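PDB 4BLP: packaging enzyme P4 from Pseudomonas phage phi13, which probably hydrolyses nucleoside triphosphates as a hexameric RecA-like motor to drive viral RNA into the capsid of this double-stranded RNA phage. Local coordinates for residues L125-P129 against T240-I245; P168-I172 against L203-R209; A274-M280 against Q291-S295. All blocks are in the same frame, centred on the assembly; numbering follows the deposited sequence.

Contact 1: residues L125-P129 against T240-I245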
ATOM      1  N   LEU D 125      11.109  13.255  13.218  1.00  7.11           N
ATOM      2  CA  LEU D 125      12.002  14.404  13.247  1.00  7.21           C
ATOM      3  C   LEU D 125      11.317  15.688  12.821  1.00  9.70           C
ATOM      4  O   LEU D 125      10.844  15.825  11.688  1.00  9.24           O
ATOM      5  CB  LEU D 125      13.195  14.141  12.327  1.00  5.94           C
ATOM      6  CG  LEU D 125      14.276  15.262  12.245  1.00  8.80           C
ATOM      7  CD1 LEU D 125      14.957  15.517  13.599  1.00  9.36           C
ATOM      8  CD2 LEU D 125      15.334  14.873  11.194  1.00  9.28           C
ATOM      9  N   SER D 126      11.295  16.642  13.761  1.00  9.72           N
ATOM     10  CA  SER D 126      10.834  17.996  13.477  1.00  8.87           C
ATOM     11  C   SER D 126      12.076  18.888  13.561  1.00 11.84           C
ATOM     12  O   SER D 126      13.230  18.386  13.514  1.00 11.38           O
ATOM     13  CB  SER D 126       9.708  18.385  14.453  1.00 10.29           C
ATOM     14  OG  SER D 126       9.211  19.680  14.141  1.00 14.04           O
ATOM     15  N   VAL D 127      11.885  20.210  13.762  1.00  9.14           N
ATOM     16  CA  VAL D 127      13.007  21.143  13.900  1.00  7.04           C
ATOM     17  C   VAL D 127      12.787  21.903  15.200  1.00  9.91           C
ATOM     18  O   VAL D 127      11.637  22.270  15.498  1.00 10.54           O
ATOM     19  CB  VAL D 127      13.089  22.107  12.681  1.00  9.84           C
ATOM     20  CG1 VAL D 127      14.165  23.169  12.886  1.00 10.32           C
ATOM     21  CG2 VAL D 127      13.336  21.323  11.365  1.00 10.51           C
ATOM     22  N   ARG D 128      13.840  22.063  16.003  1.00  9.22           N
ATOM     23  CA  ARG D 128      13.726  22.741  17.320  1.00 10.07           C
ATOM     24  C   ARG D 128      13.056  24.104  17.174  1.00 15.19           C
ATOM     25  O   ARG D 128      13.525  24.915  16.374  1.00 15.24           O
ATOM     26  CB  ARG D 128      15.123  22.946  17.931  1.00 10.39           C
ATOM     27  CG  ARG D 128      15.725  21.681  18.468  1.00 18.41           C
ATOM     28  CD  ARG D 128      17.164  21.849  18.948  1.00 27.70           C
ATOM     29  NE  ARG D 128      17.731  20.522  19.224  1.00 41.09           N
ATOM     30  CZ  ARG D 128      18.317  19.741  18.313  1.00 58.27           C
ATOM     31  NH1 ARG D 128      18.491  20.172  17.066  1.00 51.16           N
ATOM     32  NH2 ARG D 128      18.729  18.527  18.640  1.00 33.28           N
ATOM     33  N   PRO D 129      11.934  24.347  17.878  1.00 12.78           N
ATOM     34  CA  PRO D 129      11.296  25.678  17.790  1.00 12.74           C
ATOM     35  C   PRO D 129      12.191  26.730  18.454  1.00 16.32           C
ATOM     36  O   PRO D 129      12.685  26.515  19.570  1.00 14.61           O
ATOM     37  CB  PRO D 129       9.982  25.516  18.579  1.00 14.61           C
ATOM     38  CG  PRO D 129       9.837  24.062  18.868  1.00 18.78           C
ATOM     39  CD  PRO D 129      11.186  23.419  18.756  1.00 13.39           C
ATOM     40  N   THR D 240       5.706  23.124   9.501  1.00  8.06           N
ATOM     41  CA  THR D 240       6.370  23.487  10.792  1.00  7.75           C
ATOM     42  C   THR D 240       7.865  23.281  10.673  1.00 10.25           C
ATOM     43  O   THR D 240       8.630  24.070  11.213  1.00  9.04           O
ATOM     44  CB  THR D 240       5.771  22.674  11.959  1.00 10.17           C
ATOM     45  OG1 THR D 240       4.384  23.043  12.039  1.00  8.65           O
ATOM     46  CG2 THR D 240       6.471  22.968  13.301  1.00 13.32           C
ATOM     47  N   SER D 241       8.290  22.213  10.000  1.00  6.72           N
ATOM     48  CA  SER D 241       9.749  21.985   9.802  1.00  6.77           C
ATOM     49  C   SER D 241      10.384  23.136   9.028  1.00 10.20           C
ATOM     50  O   SER D 241      11.419  23.676   9.463  1.00 10.52           O
ATOM     51  CB  SER D 241       9.994  20.656   9.081  1.00  9.35           C
ATOM     52  OG  SER D 241       9.583  19.590   9.923  1.00  9.41           O
ATOM     53  N   LEU D 242       9.753  23.540   7.903  1.00  7.66           N
ATOM     54  CA  LEU D 242      10.291  24.652   7.117  1.00  8.15           C
ATOM     55  C   LEU D 242      10.227  25.935   7.911  1.00 10.57           C
ATOM     56  O   LEU D 242      11.200  26.703   7.943  1.00  8.30           O
ATOM     57  CB  LEU D 242       9.478  24.785   5.811  1.00  7.06           C
ATOM     58  CG  LEU D 242       9.651  23.598   4.868  1.00  9.61           C
ATOM     59  CD1 LEU D 242       8.682  23.724   3.668  1.00 11.36           C
ATOM     60  CD2 LEU D 242      11.143  23.536   4.335  1.00 11.42           C
ATOM     61  N   ASN D 243       9.114  26.143   8.621  1.00  7.88           N
ATOM     62  CA  ASN D 243       9.012  27.325   9.484  1.00  7.46           C
ATOM     63  C   ASN D 243      10.187  27.439  10.486  1.00  9.55           C
ATOM     64  O   ASN D 243      10.795  28.502  10.650  1.00  9.01           O
ATOM     65  CB  ASN D 243       7.702  27.243  10.303  1.00  7.85           C
ATOM     66  CG  ASN D 243       7.514  28.497  11.112  1.00 11.59           C
ATOM     67  OD1 ASN D 243       7.020  29.505  10.588  1.00 10.26           O
ATOM     68  ND2 ASN D 243       7.891  28.456  12.411  1.00 10.70           N
ATOM     69  N   ASN D 244      10.496  26.326  11.158  1.00  7.79           N
ATOM     70  CA  ASN D 244      11.470  26.347  12.229  1.00  8.53           C
ATOM     71  C   ASN D 244      12.895  26.410  11.675  1.00 10.79           C
ATOM     72  O   ASN D 244      13.775  26.915  12.368  1.00 10.59           O
ATOM     73  CB  ASN D 244      11.246  25.174  13.174  1.00  7.19           C
ATOM     74  CG  ASN D 244       9.998  25.370  14.038  1.00 11.48           C
ATOM     75  OD1 ASN D 244       9.317  26.414  13.957  1.00 11.21           O
ATOM     76  ND2 ASN D 244       9.667  24.391  14.888  1.00  9.32           N
ATOM     77  N   ILE D 245      13.134  25.921  10.471  1.00  8.39           N
ATOM     78  CA  ILE D 245      14.476  26.095   9.853  1.00  8.85           C
ATOM     79  C   ILE D 245      14.647  27.600   9.587  1.00 10.95           C
ATOM     80  O   ILE D 245      15.692  28.179   9.899  1.00 10.21           O
ATOM     81  CB  ILE D 245      14.610  25.263   8.530  1.00 12.07           C
ATOM     82  CG1 ILE D 245      14.762  23.769   8.862  1.00 13.12           C
ATOM     83  CG2 ILE D 245      15.738  25.823   7.604  1.00 14.42           C
ATOM     84  CD1 ILE D 245      16.135  23.397   9.595  1.00 15.75           C
TER
HETATM   85  O   HOH W   1      11.899  17.985  10.193  1.00  8.43           O
HETATM   86  O   HOH W   2      13.016  26.986  15.082  1.00 25.54           O

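Contact 2: residues P168-I172 against L203-R209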
ATOM      1  N   PRO D 168       7.103  42.765  -3.224  1.00 17.48           N
ATOM      2  CA  PRO D 168       8.278  42.022  -2.736  1.00 16.24           C
ATOM      3  C   PRO D 168       9.507  42.395  -3.558  1.00 17.69           C
ATOM      4  O   PRO D 168       9.367  42.975  -4.625  1.00 19.67           O
ATOM      5  CB  PRO D 168       7.888  40.558  -2.992  1.00 17.23           C
ATOM      6  CG  PRO D 168       6.986  40.624  -4.189  1.00 20.24           C
ATOM      7  CD  PRO D 168       6.211  41.896  -4.029  1.00 18.17           C
ATOM      8  N   ASP D 169      10.697  42.056  -3.096  1.00 13.04           N
ATOM      9  CA  ASP D 169      11.889  42.357  -3.878  1.00 12.97           C
ATOM     10  C   ASP D 169      12.097  41.329  -4.970  1.00 15.18           C
ATOM     11  O   ASP D 169      12.566  41.668  -6.046  1.00 15.78           O
ATOM     12  CB  ASP D 169      13.134  42.401  -2.975  1.00 14.34           C
ATOM     13  CG  ASP D 169      13.085  43.518  -1.960  1.00 19.85           C
ATOM     14  OD1 ASP D 169      12.728  44.663  -2.343  1.00 19.52           O
ATOM     15  OD2 ASP D 169      13.378  43.254  -0.777  1.00 16.12           O
ATOM     16  N   VAL D 170      11.737  40.072  -4.690  1.00 12.28           N
ATOM     17  CA  VAL D 170      11.984  38.984  -5.631  1.00 12.23           C
ATOM     18  C   VAL D 170      10.955  37.897  -5.411  1.00 13.24           C
ATOM     19  O   VAL D 170      10.512  37.680  -4.272  1.00 12.84           O
ATOM     20  CB  VAL D 170      13.449  38.461  -5.465  1.00 16.45           C
ATOM     21  CG1 VAL D 170      13.684  37.914  -4.055  1.00 17.08           C
ATOM     22  CG2 VAL D 170      13.815  37.411  -6.541  1.00 17.03           C
ATOM     23  N   THR D 171      10.567  37.240  -6.491  1.00 10.25           N
ATOM     24  CA  THR D 171       9.650  36.095  -6.438  1.00  9.38           C
ATOM     25  C   THR D 171      10.351  34.874  -6.978  1.00 12.02           C
ATOM     26  O   THR D 171      10.873  34.894  -8.095  1.00 12.14           O
ATOM     27  CB  THR D 171       8.359  36.401  -7.235  1.00 13.78           C
ATOM     28  OG1 THR D 171       7.721  37.573  -6.696  1.00 13.84           O
ATOM     29  CG2 THR D 171       7.367  35.218  -7.218  1.00 13.79           C
ATOM     30  N   ILE D 172      10.337  33.797  -6.198  1.00  9.53           N
ATOM     31  CA  ILE D 172      10.870  32.517  -6.649  1.00  8.39           C
ATOM     32  C   ILE D 172       9.719  31.803  -7.344  1.00 11.78           C
ATOM     33  O   ILE D 172       8.623  31.731  -6.784  1.00 13.55           O
ATOM     34  CB  ILE D 172      11.444  31.705  -5.487  1.00  9.61           C
ATOM     35  CG1 ILE D 172      12.710  32.411  -4.976  1.00  9.96           C
ATOM     36  CG2 ILE D 172      11.765  30.234  -5.941  1.00 10.09           C
ATOM     37  CD1 ILE D 172      13.153  31.757  -3.676  1.00 12.42           C
ATOM     38  N   LEU D 203      18.435  34.435  -0.593  1.00  9.77           N
ATOM     39  CA  LEU D 203      17.826  35.745  -0.812  1.00  9.48           C
ATOM     40  C   LEU D 203      17.366  36.378   0.504  1.00 11.60           C
ATOM     41  O   LEU D 203      17.646  37.532   0.740  1.00 11.72           O
ATOM     42  CB  LEU D 203      16.634  35.607  -1.756  1.00  9.11           C
ATOM     43  CG  LEU D 203      17.021  35.390  -3.226  1.00 10.59           C
ATOM     44  CD1 LEU D 203      15.844  34.862  -3.975  1.00 11.51           C
ATOM     45  CD2 LEU D 203      17.589  36.712  -3.881  1.00 12.45           C
ATOM     46  N   ALA D 204      16.698  35.613   1.375  1.00  9.66           N
ATOM     47  CA  ALA D 204      16.226  36.165   2.655  1.00 10.10           C
ATOM     48  C   ALA D 204      17.411  36.554   3.552  1.00 12.74           C
ATOM     49  O   ALA D 204      17.389  37.617   4.200  1.00 12.80           O
ATOM     50  CB  ALA D 204      15.322  35.145   3.348  1.00 10.66           C
ATOM     51  N   THR D 205      18.474  35.728   3.562  1.00 10.11           N
ATOM     52  CA  THR D 205      19.677  36.020   4.366  1.00  9.84           C
ATOM     53  C   THR D 205      20.336  37.305   3.838  1.00 15.59           C
ATOM     54  O   THR D 205      20.895  38.094   4.642  1.00 13.84           O
ATOM     55  CB  THR D 205      20.632  34.804   4.355  1.00 12.35           C
ATOM     56  OG1 THR D 205      19.939  33.698   4.971  1.00 12.21           O
ATOM     57  CG2 THR D 205      21.939  35.044   5.144  1.00  9.97           C
ATOM     58  N   ALA D 206      20.252  37.514   2.491  1.00 13.07           N
ATOM     59  CA  ALA D 206      20.784  38.718   1.806  1.00 13.26           C
ATOM     60  C   ALA D 206      19.837  39.914   1.898  1.00 17.90           C
ATOM     61  O   ALA D 206      20.022  40.910   1.179  1.00 18.75           O
ATOM     62  CB  ALA D 206      21.081  38.392   0.351  1.00 13.15           C
ATOM     63  N   ASP D 207      18.835  39.822   2.783  1.00 14.67           N
ATOM     64  CA  ASP D 207      17.878  40.882   3.144  1.00 15.57           C
ATOM     65  C   ASP D 207      16.879  41.246   2.030  1.00 18.42           C
ATOM     66  O   ASP D 207      16.389  42.381   1.989  1.00 18.18           O
ATOM     67  CB  ASP D 207      18.606  42.174   3.626  1.00 19.76           C
ATOM     68  CG  ASP D 207      17.750  43.059   4.528  1.00 38.47           C
ATOM     69  OD1 ASP D 207      16.821  42.523   5.193  1.00 39.57           O
ATOM     70  OD2 ASP D 207      17.967  44.289   4.527  1.00 46.74           O
ATOM     71  N   TYR D 208      16.555  40.281   1.149  1.00 13.12           N
ATOM     72  CA  TYR D 208      15.494  40.461   0.168  1.00 11.11           C
ATOM     73  C   TYR D 208      14.169  40.052   0.784  1.00 13.42           C
ATOM     74  O   TYR D 208      14.108  39.041   1.494  1.00 12.60           O
ATOM     75  CB  TYR D 208      15.724  39.567  -1.073  1.00 12.02           C
ATOM     76  CG  TYR D 208      16.823  40.023  -1.986  1.00 14.90           C
ATOM     77  CD1 TYR D 208      18.156  39.744  -1.699  1.00 17.09           C
ATOM     78  CD2 TYR D 208      16.535  40.691  -3.163  1.00 18.33           C
ATOM     79  CE1 TYR D 208      19.185  40.191  -2.529  1.00 20.16           C
ATOM     80  CE2 TYR D 208      17.551  41.117  -4.019  1.00 20.80           C
ATOM     81  CZ  TYR D 208      18.878  40.895  -3.678  1.00 22.93           C
ATOM     82  OH  TYR D 208      19.884  41.284  -4.533  1.00 23.41           O
ATOM     83  N   ARG D 209      13.096  40.776   0.447  1.00 11.04           N
ATOM     84  CA  ARG D 209      11.752  40.307   0.770  1.00 11.61           C
ATOM     85  C   ARG D 209      11.444  39.335  -0.340  1.00 13.40           C
ATOM     86  O   ARG D 209      11.233  39.766  -1.477  1.00 13.55           O
ATOM     87  CB  ARG D 209      10.704  41.453   0.827  1.00 15.06           C
ATOM     88  CG  ARG D 209       9.251  40.911   0.961  1.00 18.22           C
ATOM     89  CD  ARG D 209       9.002  40.070   2.237  1.00 18.03           C
ATOM     90  NE  ARG D 209       9.269  40.863   3.442  1.00 17.27           N
ATOM     91  CZ  ARG D 209      10.151  40.548   4.381  1.00 24.67           C
ATOM     92  NH1 ARG D 209      10.782  39.377   4.344  1.00 20.69           N
ATOM     93  NH2 ARG D 209      10.379  41.379   5.389  1.00 19.35           N
TER
HETATM   94  O   HOH W   3      14.343  44.646   1.297  1.00 49.62           O

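Contact 3: residues A274-M280 against Q291-S295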
ATOM      1  N   ALA D 274      -2.506  27.547  10.048  1.00 11.75           N
ATOM      2  CA  ALA D 274      -2.143  28.656  10.947  1.00 12.63           C
ATOM      3  C   ALA D 274      -1.394  28.147  12.193  1.00 14.97           C
ATOM      4  O   ALA D 274      -0.474  28.800  12.656  1.00 13.00           O
ATOM      5  CB  ALA D 274      -3.394  29.412  11.381  1.00 14.55           C
ATOM      6  N   ALA D 275      -1.769  26.948  12.695  1.00 11.00           N
ATOM      7  CA  ALA D 275      -1.169  26.352  13.875  1.00 10.93           C
ATOM      8  C   ALA D 275       0.216  25.797  13.582  1.00 13.54           C
ATOM      9  O   ALA D 275       0.931  25.452  14.524  1.00 14.55           O
ATOM     10  CB  ALA D 275      -2.066  25.227  14.395  1.00 12.69           C
ATOM     11  N   SER D 276       0.623  25.779  12.293  1.00  9.84           N
ATOM     12  CA  SER D 276       1.899  25.203  11.898  1.00  8.79           C
ATOM     13  C   SER D 276       2.994  26.214  11.600  1.00 11.92           C
ATOM     14  O   SER D 276       4.157  25.805  11.469  1.00 11.96           O
ATOM     15  CB  SER D 276       1.703  24.324  10.661  1.00  9.80           C
ATOM     16  OG  SER D 276       0.652  23.379  10.873  1.00 12.56           O
ATOM     17  N   VAL D 277       2.650  27.507  11.411  1.00  9.87           N
ATOM     18  CA  VAL D 277       3.651  28.460  10.910  1.00  8.25           C
ATOM     19  C   VAL D 277       3.634  29.790  11.668  1.00 11.11           C
ATOM     20  O   VAL D 277       2.714  30.050  12.440  1.00 10.92           O
ATOM     21  CB  VAL D 277       3.398  28.716   9.389  1.00 10.06           C
ATOM     22  CG1 VAL D 277       3.588  27.423   8.540  1.00  8.68           C
ATOM     23  CG2 VAL D 277       1.975  29.285   9.163  1.00 10.23           C
ATOM     24  N   ALA D 278       4.600  30.675  11.348  1.00  8.97           N
ATOM     25  CA  ALA D 278       4.710  31.990  11.988  1.00  9.13           C
ATOM     26  C   ALA D 278       3.592  32.935  11.564  1.00 13.29           C
ATOM     27  O   ALA D 278       3.231  33.813  12.329  1.00 13.17           O
ATOM     28  CB  ALA D 278       6.056  32.629  11.663  1.00  9.66           C
ATOM     29  N   GLY D 279       3.076  32.778  10.343  1.00 10.93           N
ATOM     30  CA  GLY D 279       1.999  33.658   9.905  1.00  9.60           C
ATOM     31  C   GLY D 279       1.211  33.103   8.754  1.00 11.97           C
ATOM     32  O   GLY D 279       1.723  32.297   7.981  1.00 10.70           O
ATOM     33  N   MET D 280      -0.045  33.530   8.629  1.00  8.96           N
ATOM     34  CA  MET D 280      -0.886  33.054   7.546  1.00  8.07           C
ATOM     35  C   MET D 280      -1.823  34.179   7.126  1.00 13.07           C
ATOM     36  O   MET D 280      -2.425  34.826   7.979  1.00 13.90           O
ATOM     37  CB  MET D 280      -1.730  31.836   8.015  1.00 10.81           C
ATOM     38  CG  MET D 280      -2.652  31.320   6.924  1.00 15.05           C
ATOM     39  SD  MET D 280      -3.587  29.864   7.430  1.00 17.43           S
ATOM     40  CE  MET D 280      -5.029  30.683   8.180  1.00 17.70           C
ATOM     41  N   GLN D 291      -5.998  37.317   8.601  1.00 14.37           N
ATOM     42  CA  GLN D 291      -4.559  37.249   8.743  1.00 13.09           C
ATOM     43  C   GLN D 291      -4.221  36.961  10.189  1.00 15.38           C
ATOM     44  O   GLN D 291      -4.883  37.482  11.069  1.00 15.36           O
ATOM     45  CB  GLN D 291      -3.938  38.557   8.266  1.00 14.18           C
ATOM     46  CG  GLN D 291      -2.382  38.562   8.284  1.00 17.15           C
ATOM     47  CD  GLN D 291      -1.917  39.847   7.648  1.00 27.57           C
ATOM     48  OE1 GLN D 291      -1.928  40.909   8.284  1.00 20.39           O
ATOM     49  NE2 GLN D 291      -1.560  39.780   6.371  1.00 14.91           N
ATOM     50  N   THR D 292      -3.212  36.132  10.435  1.00 11.49           N
ATOM     51  CA  THR D 292      -2.753  35.875  11.802  1.00 11.05           C
ATOM     52  C   THR D 292      -1.251  35.789  11.760  1.00 13.63           C
ATOM     53  O   THR D 292      -0.711  35.115  10.870  1.00 13.41           O
ATOM     54  CB  THR D 292      -3.407  34.657  12.465  1.00 13.69           C
ATOM     55  OG1 THR D 292      -2.865  34.545  13.802  1.00 16.13           O
ATOM     56  CG2 THR D 292      -3.198  33.321  11.669  1.00 14.13           C
ATOM     57  N   ILE D 293      -0.581  36.524  12.658  1.00 10.65           N
ATOM     58  CA  ILE D 293       0.880  36.552  12.699  1.00 11.23           C
ATOM     59  C   ILE D 293       1.411  36.418  14.111  1.00 17.20           C
ATOM     60  O   ILE D 293       0.924  37.114  15.009  1.00 17.10           O
ATOM     61  CB  ILE D 293       1.365  37.897  12.080  1.00 14.21           C
ATOM     62  CG1 ILE D 293       1.053  37.964  10.559  1.00 13.88           C
ATOM     63  CG2 ILE D 293       2.863  38.172  12.371  1.00 14.45           C
ATOM     64  CD1 ILE D 293       1.145  39.387   9.951  1.00 17.03           C
ATOM     65  N   ARG D 294       2.471  35.596  14.283  1.00 12.97           N
ATOM     66  CA  ARG D 294       3.200  35.503  15.548  1.00 12.32           C
ATOM     67  C   ARG D 294       4.248  36.614  15.465  1.00 16.79           C
ATOM     68  O   ARG D 294       5.167  36.525  14.622  1.00 15.17           O
ATOM     69  CB  ARG D 294       3.864  34.103  15.701  1.00 14.82           C
ATOM     70  CG  ARG D 294       2.838  32.959  15.713  1.00 16.87           C
ATOM     71  CD  ARG D 294       3.512  31.584  15.836  1.00 20.08           C
ATOM     72  NE  ARG D 294       2.633  30.542  15.288  1.00 21.18           N
ATOM     73  CZ  ARG D 294       1.694  29.906  15.974  1.00 33.57           C
ATOM     74  NH1 ARG D 294       1.535  30.143  17.270  1.00 26.01           N
ATOM     75  NH2 ARG D 294       0.914  29.014  15.372  1.00 21.42           N
ATOM     76  N   SER D 295       4.068  37.700  16.236  1.00 12.73           N
ATOM     77  CA  SER D 295       5.012  38.812  16.265  1.00 11.99           C
ATOM     78  C   SER D 295       5.860  38.774  17.524  1.00 16.21           C
ATOM     79  O   SER D 295       5.578  37.997  18.475  1.00 15.90           O
ATOM     80  CB  SER D 295       4.297  40.171  16.158  1.00 14.87           C
ATOM     81  OG  SER D 295       3.846  40.620  17.431  1.00 18.51           O
TER

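Contact 1: residues L125-P129 against T240-I245
N244 ND2 is shared between V127 O across the contact and E176 O of a neighbouring subunit. It donates to V127 O at 3.0 Å, with an angle of 161° at the hydrogen; V127 O lies in the amide plane, but the donor stands 38° above the carbonyl plane. At the other end of the amide, N244 OD1 accepts from N243 ND2 at 2.9 Å and from G178 N of that subunit. With chi1 at -73°, CG is anti to the carbonyl carbon, which sends the amide past V127 toward P129 CA. V127 runs alongside N244, pointing the other way: its CG1 lies 3.6 Å from N244 CB, and its CG2 meets I245 CG1 at 3.8 Å, the two hydrocarbon chains crossing at about a right angle. Water extends the polar seam, one molecule linking L125 O to S241 OG, which also bonds A237 O. R128 turns from the helix to a salt bridge with E195 of the neighbouring subunit. With partners on both amide atoms, the rotation of N244 is fixed, and one buried asparagine ties the loop to helix 233-248 and both to the subunit interface.

Contact 2: residues P168-I172 against L203-R209
A Schellman motif ends helix 193-205 here and turns the chain toward strand 210-213, as part of a beta-alpha-beta crossover that starts from strand 187-189; strand 170-173 lies between those two parallel strands in the RecA-like sheet. The evidence is the pair of bonds Y208 N to L203 O and D207 N to A204 O, with D207 at positive phi as the C-prime residue. Just beyond it, R209 O accepts two backbone donors: D169 N at 2.9 Å, in the carbonyl plane, and V170 N at a longer 3.3 Å. The carboxylate of D169 returns the grip. Its OD2 receives R209 N at 2.8 Å in an almost straight bond (176°), on the anti side and 23° out of the carboxylate plane, and a water joins the same OD2 to D207 O. The R209 guanidinium leads elsewhere, bonding N138 O through NH2; its chain is bent at chi2 and chi3, and its CG packs near P168. Beneath the polar end, V170 meets L203 end-on, and I172 lies antiparallel beside the same leucine. L203 CD2 also sits over one face of the Y208 ring, 3.8 Å above its plane and nearer the periphery than the centre, while D169 CB approaches the ring obliquely. V170 takes chi1 of 61°, setting CG1 between its backbone N and carbonyl carbon, and that methyl ends 3.7 Å from L203 CD1.

Contact 3: residues A274-M280 against Q291-S295
G279 faces I293 as a non-hydrogen-bonded antiparallel pair, their CA atoms 4.2 Å apart, and M280 with T292 forms the next, hydrogen-bonded pair. M280 N donates to T292 O at 2.8 Å and T292 N to M280 O at 2.9 Å; R294 N continues the pairing to A278 O at 2.8 Å, with an angle of 171° at the hydrogen. The R294 side chain then reaches past the strand to the turn before it. Extended from CG to NE, it passes alongside A278 and brings NE to V277 O at 2.9 Å. That oxygen lies only 4° out of the guanidinium plane, although the donor stands 41° above the carbonyl plane. NH2 adds a weak bond to A274 O, and NH1 forms a salt bridge with E179 of a neighbouring subunit, so the guanidinium has partners on all three nitrogens. On the face shared with M280, T292 presents CG2 to A274 CB at 3.9 Å, while its OG1 bonds R299. The hairpin of strands 279-284 and 287-295 lies between strand 147-152, which pairs with G279 and packs on M280, and strand 298-302; V277 packs against helix 233-248 on the way from helix 266-274 into the sheet.

In the fold
Contact 1 is buried, whereas contacts 2 and 3 are partly buried, and contact 2 includes exposed residues. Contacts 1 and 3 touch through helix 233-248: N243 OD1 accepts from A278 N and T240 OG1 bonds S276 O. Both also meet the same neighbouring subunit. Contact 2, its centre 21 Å from that of contact 1 and on the opposite side of the chain's centre, has no other chain against its segments. It shares the central sheet with contact 3, through strand 170-173 in contact 2 and hairpin strands 279-284 and 287-295 in contact 3. Chemistry follows place: an asparagine amide in the buried joint, a carboxylate and backbone bonds between the start of strand 170-173 and the loop after helix 193-205, and strand pairing extended by an arginine in the hairpin.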